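Local coordinates for protein octaprenyl Pyrophosphate Synthase (Helicobacter pylori, PDB 3TC1) that probably condenses isopentenyl diphosphate units onto an allylic diphosphate primer, building the C40 chain of octaprenyl diphosphate as other trans-prenyltransferases do, at residues Glu27-Ile32 / Ile92-Phe96; Leu75-Val79 / Asn98-Val102; Asn191-Ala195 / Tyr279-Ala283; Leu159-Thr163 / Met194-Ile198. All blocks are in the same frame, centred on the assembly; numbering follows the deposited sequence.

Interaction 1: Glu27-Ile32 / Ile92-Phe96; sequences ELFSKI and INALF
Ile92, in the first turn of its helix, reaches the chain as it leaves helix 23-29: its CD1 comes within 3.6 Å of Leu28 O and 3.8 Å of Ile32 CG1. The type I turn from Phe29 to Ile32 presents Ile32 and Lys31 to this methyl, and Lys31 CA is the alpha carbon nearest to that of Ile92. One turn on, Leu95 contributes CD1, which rests on the aliphatic stem of Lys31 at 3.8 Å from its CG; the two chains run nearly perpendicular, and Lys31, bent at its second torsion (chi2 -56°), carries its ammonium away from helix 92-116. Phe96 is the centrepiece. Leu28 CD2 lies over one ring face in a CH-pi contact, 3.6 Å from the centroid and displaced toward CG. Around the rim, Lys31 CG approaches CZ at 3.6 Å and Glu27 OE2 approaches CE1 at 3.5 Å, where the weakly positive ring hydrogens would suit a carboxylate. No hydrogen bond crosses between the two segments; the join is hydrophobic, with charged groups at its outer margin. Around it, Ile92 also packs on Leu75 of helix 53-80, Ile32 touches Leu104 farther along helix 92-116, Phe29 turns to helix 3-18, and Phe143 of the second subunit packs on Glu27 and Leu28 in this all-helical isoprenoid synthase fold.

Interaction 2: Leu75-Val79 / Asn98-Val102; sequences LHDDV and NFNAV
Segments 75-79 and 98-102 run antiparallel, their axes 8.9 Å apart at closest approach and inclined at 155°, with Leu75 opposite Ala101 and Val79 opposite Asn98. They belong to a helical hairpin of the isoprenoid synthase fold, helices 53-80 and 92-116 joined through the small 85-86/89-90 hairpin. Asp77 and Asp78 open a DDxxD sequence, the first aspartate-rich motif of trans-prenyltransferases; both lie off this contact, and Asp78 is salt-bridged to Arg86. Helix 92-116 is kinked at Asn98 and Phe99, whose amides lack a bond to the preceding turn. The direct hydrogen bond across the pair is made by His76. With CG beside its own backbone N (chi1 -76°), the ring presents its edge to helix 92-116, and NE2 donates to Val102 O at 2.7 Å, straight to within about 20° and onto a lone pair in the carbonyl plane. The carbonyl also lies close to the imidazole plane. ND1 is hydrogen-bonded to Asp106 of the second subunit, so both ring nitrogens are engaged and the rotation of the ring is fixed. His76 also meets its counterpart ring in the second subunit at about a right angle. Val79 supplies the apolar wedge: CG2 presses tightly on Ala101 CB at 3.5 Å, while CG1 divides itself between Val102 CG2 and the amide of Asn98. Just beyond, one water donates to both Val79 O, at 2.7 Å, and Asn98 OD1, at 2.6 Å.

Interaction 3: Asn191-Ala195 / Tyr279-Ala283; sequences NFGMA and YSKKA
Met194 and Tyr279 meet because each swings its CG to the side of its own backbone N, opposite the carbonyl carbon (chi1 -69° for Met194), and Met194 then folds at its next two torsions over the phenol. Met194 CB settles almost above the ring centre, 3.6 Å from the centroid and 11° off the normal, in a CH-pi contact. The sulfur stays above the same face at a distance, SD 5.3 Å from the centroid, and the terminal methyl curls back so that Met194 CE is 3.7 Å from Tyr279 OH. The methionine therefore runs over the ring from its centre to the hydroxyl. At the root, Ala195 CB touches Tyr279 CB at 3.8 Å. Asn191 sits beside the base of the tyrosine: its CB is 3.5 Å from Tyr279 O and also faces Ala283, while the Asn191 and Lys282 side chains cross at about a right angle. Ser280 is turned elsewhere, its hydroxyl bonded to Ala299 O. Beyond Met194 the packing goes on to Trp156, Glu160 and Ala164 of helix 152-177. This is a Met-aromatic contact within an antiparallel helix pair, with axes 7.8 Å apart and inclined at 157°, in which helix 268-286 backs the helix bearing the second aspartate-rich motif of the isoprenoid synthase fold.

Interaction 4: Leu159-Thr163 / Met194-Ile198; sequences LEDKT and MAFQI
The two helix segments cross almost perpendicularly, at 95°, with axes 10.0 Å apart, where helix 152-177 widens into a pi-type turn at 160-163. Gln197 stands at the crossing. Its CG lies opposite the backbone N (chi1 -170°) and the chain then bends, bringing OE1 to the hydroxyl of Thr163. Thr163 OG1 donates to Gln197 OE1 at 2.9 Å from 36° above the carbonyl plane, away from the lone-pair direction, and the two side chains cross nearly at right angles. The other end of the amide is held too: NE2 bonds to Asp201, with a weak bond to Asp200, which fixes how the amide is turned. Leu159 supports the stem, its CG 3.5 Å from Gln197 CG, and sends CD2 to Ile198 CG1 at 3.9 Å. Thr163 CG2 approaches the Phe196 ring at its edge, 4.0 Å from CD2. On the other flank, the methylene of Glu160 meets the sulfur end of Met194, CG to SD 3.6 Å. A bound magnesium ion lies about 5 Å from the Gln197 side chain. Asp200 and Asp201 begin the second DDxxD sequence, so the Thr163-Gln197-Asp201 chain is consistent with a second-shell network that positions the aspartate-rich motif in the active site of a trans-prenyltransferase.

In the fold
Interactions 1 and 2 both use helix 92-116 and touch directly, Ile92 on Leu75 and Asn93 on Ala101; both also border the second subunit. Interactions 3 and 4 share Met194 and Ala195 on helix 182-205, with centres 9 Å apart. The first pair and interaction 3 lie on opposite sides of the chain's centre, while interaction 4 is only about 7 Å from it. Burial differs: 2 and 3 are core contacts, whereas 1 has a charged, exposed margin and 4 is partly buried, with Gln197 near the magnesium ion. Interactions 1 and 3 each rest on an aromatic face under an aliphatic group, whereas 2 and 4 each have a side-chain hydrogen bond near an aspartate-rich motif.

Interaction 1: Glu27-Ile32 / Ile92-Phe96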
# COMPACT_ATOMS: atom_id res chain seq x y z
N GLU B 27 10.40 -13.79 -7.25
CA GLU B 27 9.78 -15.04 -6.81
C GLU B 27 8.30 -14.83 -6.48
O GLU B 27 7.45 -15.60 -6.91
CB GLU B 27 10.51 -15.57 -5.58
CG GLU B 27 10.11 -16.99 -5.19
CD GLU B 27 10.75 -17.43 -3.89
OE1 GLU B 27 11.98 -17.24 -3.73
OE2 GLU B 27 10.03 -17.97 -3.02
N LEU B 28 8.00 -13.78 -5.72
CA LEU B 28 6.62 -13.48 -5.36
C LEU B 28 5.79 -13.21 -6.61
O LEU B 28 4.69 -13.75 -6.76
CB LEU B 28 6.57 -12.25 -4.44
CG LEU B 28 7.36 -12.33 -3.12
CD1 LEU B 28 7.24 -11.01 -2.37
CD2 LEU B 28 6.83 -13.47 -2.28
N PHE B 29 6.32 -12.37 -7.49
CA PHE B 29 5.64 -12.01 -8.73
C PHE B 29 5.30 -13.22 -9.61
O PHE B 29 4.25 -13.23 -10.27
CB PHE B 29 6.49 -11.02 -9.54
CG PHE B 29 5.84 -10.59 -10.83
CD1 PHE B 29 4.64 -9.89 -10.82
CD2 PHE B 29 6.43 -10.89 -12.05
CE1 PHE B 29 4.02 -9.50 -12.01
CE2 PHE B 29 5.83 -10.50 -13.26
CZ PHE B 29 4.62 -9.81 -13.23
N SER B 30 6.17 -14.22 -9.64
CA SER B 30 5.94 -15.41 -10.46
C SER B 30 4.72 -16.21 -10.05
O SER B 30 4.23 -17.04 -10.82
CB SER B 30 7.17 -16.33 -10.44
OG SER B 30 7.31 -16.97 -9.18
N LYS B 31 4.21 -15.98 -8.84
CA LYS B 31 3.04 -16.72 -8.37
C LYS B 31 1.71 -16.03 -8.61
O LYS B 31 0.66 -16.56 -8.25
CB LYS B 31 3.19 -17.06 -6.89
CG LYS B 31 4.20 -18.17 -6.64
CD LYS B 31 3.82 -19.42 -7.42
CE LYS B 31 4.85 -20.52 -7.24
NZ LYS B 31 6.20 -20.10 -7.72
N ILE B 32 1.76 -14.84 -9.20
CA ILE B 32 0.54 -14.11 -9.51
C ILE B 32 0.14 -14.54 -10.91
O ILE B 32 0.97 -14.57 -11.82
CB ILE B 32 0.77 -12.59 -9.50
CG1 ILE B 32 1.31 -12.16 -8.13
CG2 ILE B 32 -0.54 -11.86 -9.80
CD1 ILE B 32 1.63 -10.69 -8.03
N ILE B 92 -1.30 -15.12 -2.86
CA ILE B 92 0.06 -14.78 -2.48
C ILE B 92 0.24 -14.92 -0.97
O ILE B 92 1.30 -15.35 -0.50
CB ILE B 92 0.42 -13.34 -2.92
CG1 ILE B 92 0.54 -13.29 -4.45
CG2 ILE B 92 1.74 -12.90 -2.30
CD1 ILE B 92 1.61 -14.22 -5.01
N ASN B 93 -0.78 -14.56 -0.20
CA ASN B 93 -0.68 -14.67 1.26
C ASN B 93 -0.69 -16.14 1.70
O ASN B 93 -0.15 -16.48 2.76
CB ASN B 93 -1.81 -13.89 1.96
CG ASN B 93 -3.18 -14.17 1.38
OD1 ASN B 93 -3.48 -13.81 0.24
ND2 ASN B 93 -4.04 -14.81 2.17
N ALA B 94 -1.29 -17.01 0.90
CA ALA B 94 -1.35 -18.43 1.23
C ALA B 94 -0.00 -19.09 0.97
O ALA B 94 0.38 -20.04 1.66
CB ALA B 94 -2.43 -19.11 0.42
N LEU B 95 0.72 -18.58 -0.03
CA LEU B 95 2.02 -19.13 -0.40
C LEU B 95 3.22 -18.46 0.28
O LEU B 95 4.25 -19.11 0.51
CB LEU B 95 2.21 -19.03 -1.92
CG LEU B 95 1.25 -19.80 -2.83
CD1 LEU B 95 1.45 -19.36 -4.27
CD2 LEU B 95 1.47 -21.30 -2.67
N PHE B 96 3.08 -17.18 0.63
CA PHE B 96 4.19 -16.45 1.24
C PHE B 96 3.88 -15.71 2.54
O PHE B 96 4.72 -14.96 3.04
CB PHE B 96 4.76 -15.48 0.22
CG PHE B 96 5.12 -16.12 -1.09
CD1 PHE B 96 6.30 -16.85 -1.23
CD2 PHE B 96 4.26 -16.03 -2.18
CE1 PHE B 96 6.62 -17.47 -2.44
CE2 PHE B 96 4.57 -16.65 -3.40
CZ PHE B 96 5.75 -17.37 -3.52

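Interaction 2: Leu75-Val79 / Asn98-Val102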
# COMPACT_ATOMS: atom_id res chain seq x y z
N LEU B 75 -4.20 -7.92 -3.94
CA LEU B 75 -3.25 -8.55 -3.03
C LEU B 75 -3.62 -8.22 -1.59
O LEU B 75 -3.61 -9.10 -0.73
CB LEU B 75 -1.83 -8.08 -3.31
CG LEU B 75 -1.15 -8.61 -4.58
CD1 LEU B 75 0.20 -7.91 -4.74
CD2 LEU B 75 -0.96 -10.12 -4.50
N HIS B 76 -3.93 -6.96 -1.32
CA HIS B 76 -4.30 -6.56 0.03
C HIS B 76 -5.68 -7.09 0.41
O HIS B 76 -5.91 -7.46 1.56
CB HIS B 76 -4.25 -5.04 0.20
CG HIS B 76 -2.86 -4.50 0.32
ND1 HIS B 76 -2.59 -3.16 0.53
CD2 HIS B 76 -1.65 -5.11 0.24
CE1 HIS B 76 -1.28 -2.98 0.58
NE2 HIS B 76 -0.69 -4.15 0.40
N ASP B 77 -6.59 -7.13 -0.56
CA ASP B 77 -7.93 -7.63 -0.29
C ASP B 77 -7.89 -9.11 0.09
O ASP B 77 -8.65 -9.55 0.95
CB ASP B 77 -8.84 -7.44 -1.51
CG ASP B 77 -9.16 -5.98 -1.78
OD1 ASP B 77 -9.49 -5.25 -0.83
OD2 ASP B 77 -9.09 -5.57 -2.96
N ASP B 78 -7.00 -9.87 -0.53
CA ASP B 78 -6.89 -11.29 -0.22
C ASP B 78 -6.39 -11.51 1.21
O ASP B 78 -6.77 -12.47 1.86
CB ASP B 78 -5.97 -12.01 -1.21
CG ASP B 78 -6.62 -12.22 -2.56
OD1 ASP B 78 -7.87 -12.21 -2.61
OD2 ASP B 78 -5.90 -12.41 -3.56
N VAL B 79 -5.54 -10.60 1.68
CA VAL B 79 -5.02 -10.69 3.04
C VAL B 79 -6.14 -10.41 4.03
O VAL B 79 -6.38 -11.19 4.96
CB VAL B 79 -3.90 -9.65 3.27
CG1 VAL B 79 -3.45 -9.67 4.72
CG2 VAL B 79 -2.73 -9.94 2.34
N ASN B 98 0.88 -13.42 5.05
CA ASN B 98 0.23 -12.11 4.96
C ASN B 98 1.21 -10.97 4.77
O ASN B 98 1.00 -10.09 3.94
CB ASN B 98 -0.60 -11.83 6.21
CG ASN B 98 -1.83 -12.71 6.30
OD1 ASN B 98 -2.46 -13.02 5.28
ND2 ASN B 98 -2.18 -13.12 7.51
N PHE B 99 2.28 -10.98 5.55
CA PHE B 99 3.28 -9.93 5.49
C PHE B 99 3.82 -9.71 4.07
O PHE B 99 3.90 -8.57 3.61
CB PHE B 99 4.46 -10.24 6.41
CG PHE B 99 5.39 -9.08 6.60
CD1 PHE B 99 5.04 -8.01 7.41
CD2 PHE B 99 6.62 -9.04 5.96
CE1 PHE B 99 5.89 -6.93 7.59
CE2 PHE B 99 7.48 -7.96 6.12
CZ PHE B 99 7.11 -6.90 6.94
N ASN B 100 4.19 -10.79 3.39
CA ASN B 100 4.71 -10.67 2.04
C ASN B 100 3.65 -10.18 1.05
O ASN B 100 3.94 -9.36 0.19
CB ASN B 100 5.30 -12.00 1.55
CG ASN B 100 6.72 -12.23 2.07
OD1 ASN B 100 7.58 -11.35 1.98
ND2 ASN B 100 6.97 -13.43 2.60
N ALA B 101 2.43 -10.69 1.19
CA ALA B 101 1.34 -10.28 0.31
C ALA B 101 1.09 -8.78 0.49
O ALA B 101 0.82 -8.07 -0.48
CB ALA B 101 0.08 -11.07 0.62
N VAL B 102 1.19 -8.31 1.73
CA VAL B 102 0.97 -6.90 2.02
C VAL B 102 2.11 -6.06 1.44
O VAL B 102 1.85 -5.06 0.76
CB VAL B 102 0.89 -6.63 3.55
CG1 VAL B 102 0.76 -5.14 3.81
CG2 VAL B 102 -0.30 -7.36 4.13
O HOH W 1 -5.00 -13.46 5.52

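Interaction 3: Asn191-Ala195 / Tyr279-Ala283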
# COMPACT_ATOMS: atom_id res chain seq x y z
N ASN B 191 -20.56 4.79 -14.70
CA ASN B 191 -21.74 3.97 -14.88
C ASN B 191 -21.40 2.53 -15.27
O ASN B 191 -22.05 1.60 -14.81
CB ASN B 191 -22.68 4.62 -15.90
CG ASN B 191 -23.32 5.89 -15.37
OD1 ASN B 191 -22.87 7.00 -15.66
ND2 ASN B 191 -24.36 5.73 -14.57
N PHE B 192 -20.39 2.34 -16.11
CA PHE B 192 -19.97 1.00 -16.50
C PHE B 192 -19.51 0.26 -15.25
O PHE B 192 -19.78 -0.93 -15.08
CB PHE B 192 -18.81 1.04 -17.51
CG PHE B 192 -18.26 -0.32 -17.85
CD1 PHE B 192 -18.78 -1.05 -18.93
CD2 PHE B 192 -17.27 -0.90 -17.07
CE1 PHE B 192 -18.32 -2.33 -19.21
CE2 PHE B 192 -16.80 -2.19 -17.35
CZ PHE B 192 -17.33 -2.91 -18.42
N GLY B 193 -18.78 0.97 -14.39
CA GLY B 193 -18.27 0.39 -13.16
C GLY B 193 -19.38 -0.03 -12.21
O GLY B 193 -19.28 -1.06 -11.54
N MET B 194 -20.43 0.78 -12.13
CA MET B 194 -21.56 0.47 -11.26
C MET B 194 -22.25 -0.80 -11.79
O MET B 194 -22.52 -1.73 -11.03
CB MET B 194 -22.57 1.63 -11.24
CG MET B 194 -22.06 2.90 -10.54
SD MET B 194 -21.62 2.65 -8.81
CE MET B 194 -23.22 2.76 -8.02
N ALA B 195 -22.52 -0.83 -13.09
CA ALA B 195 -23.17 -2.00 -13.69
C ALA B 195 -22.29 -3.24 -13.52
O ALA B 195 -22.77 -4.32 -13.17
CB ALA B 195 -23.44 -1.75 -15.16
N TYR B 279 -27.65 1.49 -15.32
CA TYR B 279 -26.29 1.99 -15.45
C TYR B 279 -25.70 1.70 -16.82
O TYR B 279 -24.99 2.52 -17.39
CB TYR B 279 -25.41 1.38 -14.36
CG TYR B 279 -25.73 1.91 -12.99
CD1 TYR B 279 -25.48 3.24 -12.66
CD2 TYR B 279 -26.29 1.09 -12.02
CE1 TYR B 279 -25.78 3.74 -11.40
CE2 TYR B 279 -26.60 1.58 -10.75
CZ TYR B 279 -26.34 2.91 -10.45
OH TYR B 279 -26.65 3.41 -9.21
N SER B 280 -25.99 0.52 -17.35
CA SER B 280 -25.49 0.13 -18.66
C SER B 280 -26.01 1.11 -19.71
O SER B 280 -25.27 1.53 -20.61
CB SER B 280 -25.92 -1.29 -19.00
OG SER B 280 -25.45 -1.67 -20.29
N LYS B 281 -27.29 1.46 -19.59
CA LYS B 281 -27.92 2.40 -20.52
C LYS B 281 -27.26 3.77 -20.40
O LYS B 281 -26.98 4.42 -21.41
CB LYS B 281 -29.42 2.51 -20.23
CG LYS B 281 -30.21 1.24 -20.51
CD LYS B 281 -31.70 1.47 -20.30
CE LYS B 281 -32.49 0.18 -20.48
NZ LYS B 281 -32.38 -0.38 -21.85
N LYS B 282 -27.00 4.20 -19.17
CA LYS B 282 -26.36 5.49 -18.93
C LYS B 282 -24.97 5.51 -19.57
O LYS B 282 -24.57 6.50 -20.17
CB LYS B 282 -26.27 5.78 -17.43
CG LYS B 282 -27.62 6.09 -16.79
CD LYS B 282 -27.55 6.23 -15.26
CE LYS B 282 -26.80 7.50 -14.83
NZ LYS B 282 -26.71 7.60 -13.34
N ALA B 283 -24.24 4.40 -19.46
CA ALA B 283 -22.91 4.32 -20.05
C ALA B 283 -22.98 4.54 -21.57
O ALA B 283 -22.27 5.38 -22.13
CB ALA B 283 -22.27 2.97 -19.75

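Interaction 4: Leu159-Thr163 / Met194-Ile198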
# COMPACT_ATOMS: atom_id res chain seq x y z
N LEU B 159 -19.71 0.25 -3.27
CA LEU B 159 -19.54 -0.10 -4.67
C LEU B 159 -18.82 1.00 -5.43
O LEU B 159 -17.93 0.74 -6.25
CB LEU B 159 -20.89 -0.38 -5.34
CG LEU B 159 -21.14 -1.85 -5.67
CD1 LEU B 159 -21.21 -2.62 -4.37
CD2 LEU B 159 -22.43 -2.03 -6.47
N GLU B 160 -19.22 2.24 -5.17
CA GLU B 160 -18.62 3.40 -5.82
C GLU B 160 -17.14 3.56 -5.43
O GLU B 160 -16.28 3.79 -6.29
CB GLU B 160 -19.40 4.66 -5.45
CG GLU B 160 -20.81 4.71 -6.01
CD GLU B 160 -21.71 5.66 -5.22
OE1 GLU B 160 -21.17 6.54 -4.52
OE2 GLU B 160 -22.95 5.52 -5.30
N ASP B 161 -16.86 3.44 -4.14
CA ASP B 161 -15.48 3.58 -3.66
C ASP B 161 -14.56 2.43 -4.05
O ASP B 161 -13.44 2.67 -4.50
CB ASP B 161 -15.46 3.73 -2.14
CG ASP B 161 -15.85 5.12 -1.68
OD1 ASP B 161 -15.84 6.04 -2.53
OD2 ASP B 161 -16.15 5.31 -0.49
N LYS B 162 -15.03 1.20 -3.89
CA LYS B 162 -14.20 0.04 -4.21
C LYS B 162 -14.09 -0.35 -5.67
O LYS B 162 -13.10 -0.96 -6.08
CB LYS B 162 -14.66 -1.19 -3.43
CG LYS B 162 -14.31 -1.19 -1.96
CD LYS B 162 -14.50 -2.57 -1.35
CE LYS B 162 -13.58 -3.59 -2.00
NZ LYS B 162 -13.79 -4.96 -1.48
N THR B 163 -15.09 -0.01 -6.48
CA THR B 163 -15.06 -0.40 -7.88
C THR B 163 -15.32 0.66 -8.94
O THR B 163 -14.52 0.84 -9.85
CB THR B 163 -16.07 -1.55 -8.16
OG1 THR B 163 -15.74 -2.68 -7.34
CG2 THR B 163 -16.02 -1.97 -9.63
N MET B 194 -20.43 0.78 -12.13
CA MET B 194 -21.56 0.47 -11.26
C MET B 194 -22.25 -0.80 -11.79
O MET B 194 -22.52 -1.73 -11.03
CB MET B 194 -22.57 1.63 -11.24
CG MET B 194 -22.06 2.90 -10.54
SD MET B 194 -21.62 2.65 -8.81
CE MET B 194 -23.22 2.76 -8.02
N ALA B 195 -22.52 -0.83 -13.09
CA ALA B 195 -23.17 -2.00 -13.69
C ALA B 195 -22.29 -3.24 -13.52
O ALA B 195 -22.77 -4.32 -13.17
CB ALA B 195 -23.44 -1.75 -15.16
N PHE B 196 -21.00 -3.06 -13.75
CA PHE B 196 -20.04 -4.15 -13.64
C PHE B 196 -20.05 -4.83 -12.27
O PHE B 196 -20.08 -6.05 -12.19
CB PHE B 196 -18.62 -3.64 -13.92
CG PHE B 196 -17.56 -4.68 -13.70
CD1 PHE B 196 -17.36 -5.70 -14.62
CD2 PHE B 196 -16.78 -4.66 -12.55
CE1 PHE B 196 -16.41 -6.70 -14.40
CE2 PHE B 196 -15.83 -5.65 -12.31
CZ PHE B 196 -15.65 -6.67 -13.24
N GLN B 197 -20.03 -4.05 -11.20
CA GLN B 197 -20.02 -4.63 -9.86
C GLN B 197 -21.37 -5.23 -9.46
O GLN B 197 -21.42 -6.18 -8.68
CB GLN B 197 -19.59 -3.60 -8.82
CG GLN B 197 -19.31 -4.20 -7.45
CD GLN B 197 -18.27 -5.32 -7.50
OE1 GLN B 197 -17.15 -5.12 -7.97
NE2 GLN B 197 -18.65 -6.50 -7.03
N ILE B 198 -22.46 -4.67 -9.97
CA ILE B 198 -23.78 -5.21 -9.65
C ILE B 198 -23.88 -6.60 -10.29
O ILE B 198 -24.33 -7.56 -9.65
CB ILE B 198 -24.90 -4.29 -10.18
CG1 ILE B 198 -24.92 -2.99 -9.37
CG2 ILE B 198 -26.27 -4.97 -10.03
CD1 ILE B 198 -25.82 -1.91 -9.95